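Local coordinates for phosphonomutase (Burkholderia cenocepacia J2315, PDB 4MG4), which is a phosphonomutase of the phosphoenolpyruvate phosphomutase family, a dimeric protein built on a TIM-barrel fold, at residues L28-V33 with A47-T52; P216-R221 with R238-P243. All blocks are in the same frame, centred on the assembly; numbering follows the deposited sequence.

Interaction 1 (L28-V33 with A47-T52)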
ATOM      1  N   LEU A  28      19.302  16.689   0.079  1.00 12.77           N
ATOM      2  CA  LEU A  28      18.613  15.536  -0.320  1.00 13.17           C
ATOM      3  C   LEU A  28      17.162  15.628   0.098  1.00 13.20           C
ATOM      4  O   LEU A  28      16.851  15.684   1.277  1.00 13.95           O
ATOM      5  CB  LEU A  28      19.285  14.350   0.378  1.00 13.62           C
ATOM      6  CG  LEU A  28      18.618  12.986   0.167  1.00 14.83           C
ATOM      7  CD1 LEU A  28      18.543  12.666  -1.323  1.00 16.69           C
ATOM      8  CD2 LEU A  28      19.343  11.889   0.891  1.00 16.06           C
ATOM      9  N   ALA A  29      16.244  15.479  -0.859  1.00 14.33           N
ATOM     10  CA  ALA A  29      14.825  15.453  -0.539  1.00 14.90           C
ATOM     11  C   ALA A  29      14.305  14.014  -0.684  1.00 15.46           C
ATOM     12  O   ALA A  29      14.479  13.359  -1.736  1.00 17.44           O
ATOM     13  CB  ALA A  29      14.079  16.373  -1.462  1.00 16.36           C
ATOM     14  N   LEU A  30      13.667  13.543   0.355  1.00 14.82           N
ATOM     15  CA  LEU A  30      13.191  12.136   0.426  1.00 16.03           C
ATOM     16  C   LEU A  30      11.713  12.113   0.612  1.00 16.34           C
ATOM     17  O   LEU A  30      11.176  12.869   1.397  1.00 16.87           O
ATOM     18  CB  LEU A  30      13.811  11.346   1.612  1.00 17.07           C
ATOM     19  CG  LEU A  30      15.313  11.091   1.455  1.00 18.01           C
ATOM     20  CD1 LEU A  30      15.880  10.439   2.719  1.00 17.90           C
ATOM     21  CD2 LEU A  30      15.612  10.286   0.204  1.00 19.57           C
ATOM     22  N   PHE A  31      11.060  11.152  -0.063  1.00 17.32           N
ATOM     23  CA  PHE A  31       9.639  10.874   0.096  1.00 18.25           C
ATOM     24  C   PHE A  31       9.550   9.438   0.601  1.00 18.61           C
ATOM     25  O   PHE A  31      10.332   8.535   0.144  1.00 21.86           O
ATOM     26  CB  PHE A  31       8.891  11.041  -1.244  1.00 19.98           C
ATOM     27  CG  PHE A  31       9.074  12.379  -1.812  1.00 20.97           C
ATOM     28  CD1 PHE A  31       8.298  13.400  -1.382  1.00 21.95           C
ATOM     29  CD2 PHE A  31      10.158  12.639  -2.647  1.00 22.12           C
ATOM     30  CE1 PHE A  31       8.477  14.674  -1.856  1.00 24.94           C
ATOM     31  CE2 PHE A  31      10.354  13.912  -3.128  1.00 24.64           C
ATOM     32  CZ  PHE A  31       9.535  14.927  -2.705  1.00 23.55           C
ATOM     33  N   ASN A  32       8.744   9.266   1.649  1.00 15.85           N
ATOM     34  CA  ASN A  32       8.642   7.981   2.298  1.00 15.57           C
ATOM     35  C   ASN A  32       7.688   7.078   1.514  1.00 15.24           C
ATOM     36  O   ASN A  32       6.567   7.494   1.219  1.00 16.45           O
ATOM     37  CB  ASN A  32       8.117   8.112   3.722  1.00 16.36           C
ATOM     38  CG  ASN A  32       9.093   8.750   4.649  1.00 18.35           C
ATOM     39  OD1 ASN A  32      10.304   8.787   4.354  1.00 18.71           O
ATOM     40  ND2 ASN A  32       8.597   9.290   5.754  1.00 17.79           N
ATOM     41  N   VAL A  33       8.177   5.905   1.150  1.00 13.79           N
ATOM     42  CA  VAL A  33       7.402   4.869   0.459  1.00 13.53           C
ATOM     43  C   VAL A  33       7.101   3.771   1.488  1.00 14.28           C
ATOM     44  O   VAL A  33       7.707   3.697   2.549  1.00 15.19           O
ATOM     45  CB  VAL A  33       8.071   4.345  -0.816  1.00 13.22           C
ATOM     46  CG1 VAL A  33       8.252   5.485  -1.819  1.00 14.20           C
ATOM     47  CG2 VAL A  33       9.434   3.693  -0.497  1.00 13.88           C
ATOM     48  N   ALA A  47      13.167  10.266  -8.233  1.00 19.09           N
ATOM     49  CA  ALA A  47      13.860  10.334  -6.948  1.00 18.20           C
ATOM     50  C   ALA A  47      15.256   9.798  -7.058  1.00 17.85           C
ATOM     51  O   ALA A  47      15.543   8.907  -7.888  1.00 18.07           O
ATOM     52  CB  ALA A  47      13.112   9.551  -5.917  1.00 18.31           C
ATOM     53  N   VAL A  48      16.132  10.311  -6.193  1.00 16.69           N
ATOM     54  CA  VAL A  48      17.534   9.866  -6.196  1.00 16.40           C
ATOM     55  C   VAL A  48      17.848   8.833  -5.098  1.00 14.76           C
ATOM     56  O   VAL A  48      18.878   8.165  -5.130  1.00 15.13           O
ATOM     57  CB  VAL A  48      18.485  11.075  -6.102  1.00 17.90           C
ATOM     58  CG1 VAL A  48      18.328  11.922  -7.360  1.00 20.44           C
ATOM     59  CG2 VAL A  48      18.188  11.930  -4.892  1.00 18.75           C
ATOM     60  N   ALA A  49      16.931   8.705  -4.163  1.00 14.28           N
ATOM     61  CA  ALA A  49      17.001   7.707  -3.127  1.00 13.23           C
ATOM     62  C   ALA A  49      15.587   7.526  -2.605  1.00 12.59           C
ATOM     63  O   ALA A  49      14.744   8.400  -2.828  1.00 12.92           O
ATOM     64  CB  ALA A  49      17.900   8.191  -2.023  1.00 12.98           C
ATOM     65  N   LEU A  50      15.346   6.437  -1.886  1.00 12.15           N
ATOM     66  CA  LEU A  50      14.071   6.174  -1.209  1.00 11.73           C
ATOM     67  C   LEU A  50      14.244   6.043   0.315  1.00 11.72           C
ATOM     68  O   LEU A  50      15.280   5.545   0.795  1.00 11.54           O
ATOM     69  CB  LEU A  50      13.461   4.864  -1.680  1.00 11.81           C
ATOM     70  CG  LEU A  50      13.250   4.805  -3.227  1.00 12.48           C
ATOM     71  CD1 LEU A  50      12.754   3.416  -3.538  1.00 13.02           C
ATOM     72  CD2 LEU A  50      12.355   5.898  -3.786  1.00 12.80           C
ATOM     73  N   ALA A  51      13.192   6.431   1.037  1.00 10.52           N
ATOM     74  CA  ALA A  51      13.125   6.215   2.451  1.00 11.62           C
ATOM     75  C   ALA A  51      11.860   5.447   2.771  1.00 12.41           C
ATOM     76  O   ALA A  51      10.840   5.625   2.082  1.00 13.67           O
ATOM     77  CB  ALA A  51      13.094   7.537   3.197  1.00 12.02           C
ATOM     78  N   THR A  52      11.870   4.641   3.818  1.00 12.79           N
ATOM     79  CA  THR A  52      10.616   4.214   4.375  1.00 14.36           C
ATOM     80  C   THR A  52      10.267   5.125   5.524  1.00 16.61           C
ATOM     81  O   THR A  52      11.165   5.701   6.202  1.00 16.09           O
ATOM     82  CB  THR A  52      10.657   2.776   4.817  1.00 15.97           C
ATOM     83  OG1 THR A  52      11.463   2.676   6.005  1.00 16.25           O
ATOM     84  CG2 THR A  52      11.268   1.905   3.739  1.00 16.87           C
TER
HETATM   85  O   HOH W   1      14.898  12.039  -4.195  1.00 34.60           O
HETATM   86  O   HOH W   2      12.529   9.864  -2.225  1.00 17.67           O
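Leu30 starts toward residues 47-52 at CB, and its two methyls reach two alanines. CD2 lies 3.8 Å from Ala49 CB, and CD1 lies 4.1 Å from Ala51 CB. The leucine CG stands anti to the carbonyl carbon (chi1 -68°), and the fork at CG serves both neighbours at once. Leu28 reaches the same segment nearer its start. Its CG is anti to the backbone N, and the two side chains run past one another in opposing senses, with CD1 beside Val48 CG2 at 3.7 Å. Phe18 of helix 11-20 packs on both Leu28 and Ala49.

The segments hold the first two strands of the parallel barrel, 28-33 and 50-52, joined by helix 36-44 in a beta-alpha-beta unit. They touch as a sheet only at their C-terminal ends. There Asn32 pairs with Ala51 in a parallel bridge, and Val33 N donates to Ala51 O at 2.8 Å. The bond is nearly straight (166° at the hydrogen). Asn32 CA also approaches Ala51 O, in a CA-H...O contact. The side chain of Asn32 brings OD1 to 3.3 Å from Ala51 CB, on the sheet face these two residues share.

Toward their N-terminal ends the two segments diverge, and two waters bridge the backbones. One water accepts from Val48 N and donates to Ala29 O. The other accepts from Phe31 N and donates to Ala49 O at 2.7 Å. Val33 turns CG2 to within 3.5 Å of Ala51 O, while Ser38 and Val42 of helix 36-44 cover its side chain.

Interaction 2 (P216-R221 with R238-P243)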
ATOM      1  N   PRO A 216      25.474  16.670   9.232  1.00 10.33           N
ATOM      2  CA  PRO A 216      24.473  17.177   8.279  1.00 10.07           C
ATOM      3  C   PRO A 216      23.071  17.162   8.828  1.00  9.34           C
ATOM      4  O   PRO A 216      22.656  16.149   9.421  1.00  9.21           O
ATOM      5  CB  PRO A 216      24.528  16.239   7.091  1.00 10.49           C
ATOM      6  CG  PRO A 216      25.513  15.201   7.458  1.00 11.81           C
ATOM      7  CD  PRO A 216      26.292  15.594   8.649  1.00 10.56           C
ATOM      8  N   VAL A 217      22.377  18.270   8.663  1.00  9.24           N
ATOM      9  CA  VAL A 217      21.073  18.442   9.294  1.00  9.18           C
ATOM     10  C   VAL A 217      19.925  18.096   8.376  1.00  9.03           C
ATOM     11  O   VAL A 217      19.825  18.561   7.216  1.00  8.75           O
ATOM     12  CB  VAL A 217      20.918  19.882   9.796  1.00  9.13           C
ATOM     13  CG1 VAL A 217      19.550  20.188  10.352  1.00  9.23           C
ATOM     14  CG2 VAL A 217      21.955  20.177  10.880  1.00  9.52           C
ATOM     15  N   ASN A 218      19.000  17.292   8.929  1.00  8.55           N
ATOM     16  CA  ASN A 218      17.703  16.934   8.286  1.00  9.01           C
ATOM     17  C   ASN A 218      16.634  17.631   9.056  1.00  9.82           C
ATOM     18  O   ASN A 218      16.515  17.470  10.280  1.00  9.90           O
ATOM     19  CB  ASN A 218      17.620  15.412   8.387  1.00  8.98           C
ATOM     20  CG  ASN A 218      16.369  14.706   7.837  1.00  9.06           C
ATOM     21  OD1 ASN A 218      16.334  13.460   7.990  1.00  9.33           O
ATOM     22  ND2 ASN A 218      15.360  15.369   7.272  1.00  8.91           N
ATOM     23  N   VAL A 219      15.780  18.361   8.316  1.00 10.57           N
ATOM     24  CA  VAL A 219      14.555  18.912   8.894  1.00 11.60           C
ATOM     25  C   VAL A 219      13.373  18.355   8.111  1.00 12.68           C
ATOM     26  O   VAL A 219      13.552  17.767   7.023  1.00 11.05           O
ATOM     27  CB  VAL A 219      14.527  20.449   8.893  1.00 12.71           C
ATOM     28  CG1 VAL A 219      15.605  21.002   9.793  1.00 13.04           C
ATOM     29  CG2 VAL A 219      14.671  20.959   7.469  1.00 13.30           C
ATOM     30  N   MET A 220      12.170  18.510   8.691  1.00 14.93           N
ATOM     31  CA  MET A 220      10.926  17.964   8.094  1.00 18.51           C
ATOM     32  C   MET A 220      10.228  19.172   7.496  1.00 22.69           C
ATOM     33  O   MET A 220      10.257  20.240   8.078  1.00 28.92           O
ATOM     34  CB  MET A 220      10.040  17.126   9.128  1.00 22.37           C
ATOM     35  CG  MET A 220       9.277  15.856   8.536  1.00 21.27           C
ATOM     36  SD  MET A 220       8.307  15.027   9.814  1.00 38.10           S
ATOM     37  CE  MET A 220       6.831  16.012   9.759  1.00 38.63           C
ATOM     38  N   ARG A 221       9.676  19.042   6.289  1.00 21.40           N
ATOM     39  CA  ARG A 221       8.817  20.092   5.731  1.00 26.14           C
ATOM     40  C   ARG A 221       7.377  19.718   6.070  1.00 29.74           C
ATOM     41  O   ARG A 221       6.979  18.593   5.844  1.00 29.29           O
ATOM     42  CB  ARG A 221       8.980  20.146   4.226  1.00 27.74           C
ATOM     43  CG  ARG A 221      10.209  20.864   3.778  1.00 31.69           C
ATOM     44  CD  ARG A 221       9.964  21.767   2.581  1.00 35.65           C
ATOM     45  NE  ARG A 221       8.749  22.547   2.739  1.00 40.82           N
ATOM     46  CZ  ARG A 221       7.690  22.517   1.940  1.00 47.53           C
ATOM     47  NH1 ARG A 221       7.647  21.728   0.864  1.00 52.62           N
ATOM     48  NH2 ARG A 221       6.654  23.285   2.236  1.00 51.08           N
ATOM     49  N   ARG A 238      19.309  17.739   4.277  1.00  9.83           N
ATOM     50  CA  ARG A 238      18.359  16.681   4.000  1.00  9.95           C
ATOM     51  C   ARG A 238      16.952  17.149   4.410  1.00 10.21           C
ATOM     52  O   ARG A 238      16.779  17.756   5.493  1.00  9.95           O
ATOM     53  CB  ARG A 238      18.772  15.440   4.758  1.00  9.83           C
ATOM     54  CG  ARG A 238      17.813  14.240   4.663  1.00  9.77           C
ATOM     55  CD  ARG A 238      18.521  13.007   5.243  1.00  9.79           C
ATOM     56  NE  ARG A 238      17.637  11.879   5.472  1.00  9.57           N
ATOM     57  CZ  ARG A 238      18.068  10.661   5.835  1.00  9.02           C
ATOM     58  NH1 ARG A 238      19.361  10.395   5.946  1.00  8.79           N
ATOM     59  NH2 ARG A 238      17.156   9.727   6.145  1.00  9.35           N
ATOM     60  N   ILE A 239      15.949  16.853   3.583  1.00 10.65           N
ATOM     61  CA  ILE A 239      14.585  17.277   3.818  1.00 11.87           C
ATOM     62  C   ILE A 239      13.644  16.048   3.756  1.00 12.15           C
ATOM     63  O   ILE A 239      13.694  15.292   2.784  1.00 14.59           O
ATOM     64  CB  ILE A 239      14.138  18.339   2.797  1.00 13.74           C
ATOM     65  CG1 ILE A 239      14.949  19.615   3.038  1.00 14.98           C
ATOM     66  CG2 ILE A 239      12.649  18.587   2.926  1.00 14.97           C
ATOM     67  CD1 ILE A 239      14.805  20.654   1.977  1.00 16.58           C
ATOM     68  N   SER A 240      12.845  15.887   4.799  1.00 11.97           N
ATOM     69  CA  SER A 240      11.856  14.841   5.011  1.00 12.95           C
ATOM     70  C   SER A 240      10.470  15.396   4.969  1.00 13.28           C
ATOM     71  O   SER A 240      10.261  16.602   5.185  1.00 11.73           O
ATOM     72  CB  SER A 240      12.055  14.263   6.497  1.00 13.75           C
ATOM     73  OG  SER A 240      13.215  13.680   6.512  1.00 17.51           O
ATOM     74  N   HIS A 241       9.519  14.508   4.647  1.00 14.07           N
ATOM     75  CA  HIS A 241       8.100  14.912   4.572  1.00 16.49           C
ATOM     76  C   HIS A 241       7.155  14.050   5.425  1.00 17.38           C
ATOM     77  O   HIS A 241       5.895  14.217   5.374  1.00 18.00           O
ATOM     78  CB  HIS A 241       7.658  14.908   3.078  1.00 18.09           C
ATOM     79  CG  HIS A 241       8.442  15.838   2.207  1.00 20.31           C
ATOM     80  ND1 HIS A 241       9.574  15.448   1.514  1.00 24.46           N
ATOM     81  CD2 HIS A 241       8.290  17.163   1.950  1.00 22.37           C
ATOM     82  CE1 HIS A 241      10.070  16.487   0.855  1.00 25.28           C
ATOM     83  NE2 HIS A 241       9.294  17.532   1.086  1.00 24.98           N
ATOM     84  N   GLY A 242       7.709  13.142   6.231  1.00 17.89           N
ATOM     85  CA  GLY A 242       6.873  12.241   7.032  1.00 16.05           C
ATOM     86  C   GLY A 242       5.845  11.532   6.187  1.00 17.07           C
ATOM     87  O   GLY A 242       6.122  11.122   5.067  1.00 16.20           O
ATOM     88  N   PRO A 243       4.636  11.354   6.749  1.00 17.04           N
ATOM     89  CA  PRO A 243       3.651  10.541   5.987  1.00 17.23           C
ATOM     90  C   PRO A 243       2.864  11.326   4.954  1.00 18.10           C
ATOM     91  O   PRO A 243       1.874  10.809   4.414  1.00 17.09           O
ATOM     92  CB  PRO A 243       2.713  10.049   7.077  1.00 17.27           C
ATOM     93  CG  PRO A 243       2.733  11.114   8.081  1.00 17.97           C
ATOM     94  CD  PRO A 243       4.149  11.700   8.088  1.00 18.17           C
TER
HETATM   95  O   HOH W   3      14.400  11.547   7.961  1.00 18.48           O
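Asn218 ND2 donates to Ser240 OG at 2.8 Å, with an angle of 169° at the hydrogen. The hydroxyl oxygen lies in the amide plane. A water joins the same two side chains, donating to Asn218 OD1 at 2.7 Å and hydrogen-bonded to Ser240 OG. Asn158 ND2 of strand 156-160 is a further partner of OD1.

Backbone bonds run beside this pair in parallel register. Val219 N donates to Arg238 O, Ser240 N to Val219 O, and Arg221 N to Ser240 O at 2.7 Å. The bond from Arg238 N to Val217 O is weak.

Arg238 passes obliquely over the amide. With Asn218 CG anti to the backbone N (chi1 179°), that CG lies 3.5 Å from Arg238 CG. Amide and guanidinium planes are 28° apart. Arg238 NH1 is hydrogen-bonded to His22 NE2. Further along, Met220 CG rests 3.8 Å from Ser240 CB. On the other side of the sheet Arg221 CG packs on Ile239 CG2 at 3.4 Å, and Arg221 CB approaches His241 CD2. Leu231 of helix 228-234 covers Arg221 and Ile239.

Strands 217-220 and 238-240 close the last beta-alpha-beta unit of the barrel. Asn218, Met220, Arg238 and Ser240 share one face, while Val219 and Ile239 face helix 228-234 on the other. With ND2 bonded to Ser240 OG, and OD1 to the water and to Asn158 ND2, bonds at both ends fix the rotation of the Asn218 amide.

Overall arrangement
From the N terminus, the chain lays down strand 28-33, passes through helix 36-44 and returns at strand 50-52. There interaction 1 closes its loop. Strands 89-92, 118-122, 156-160 and 194-196 follow before strand 217-220. Helix 228-234 then leads to strand 238-240, where interaction 2 closes. The two loops lie in series and neither nest nor cross. Their centres are about 10 Å apart, because strand 238-240 comes back beside strand 28-33. Leu28 O with Ile239 N and Leu30 N with Ile239 O are probable hydrogen bonds at this seam. The first and last beta-alpha-beta units are thus joined, and the eight-stranded barrel is closed.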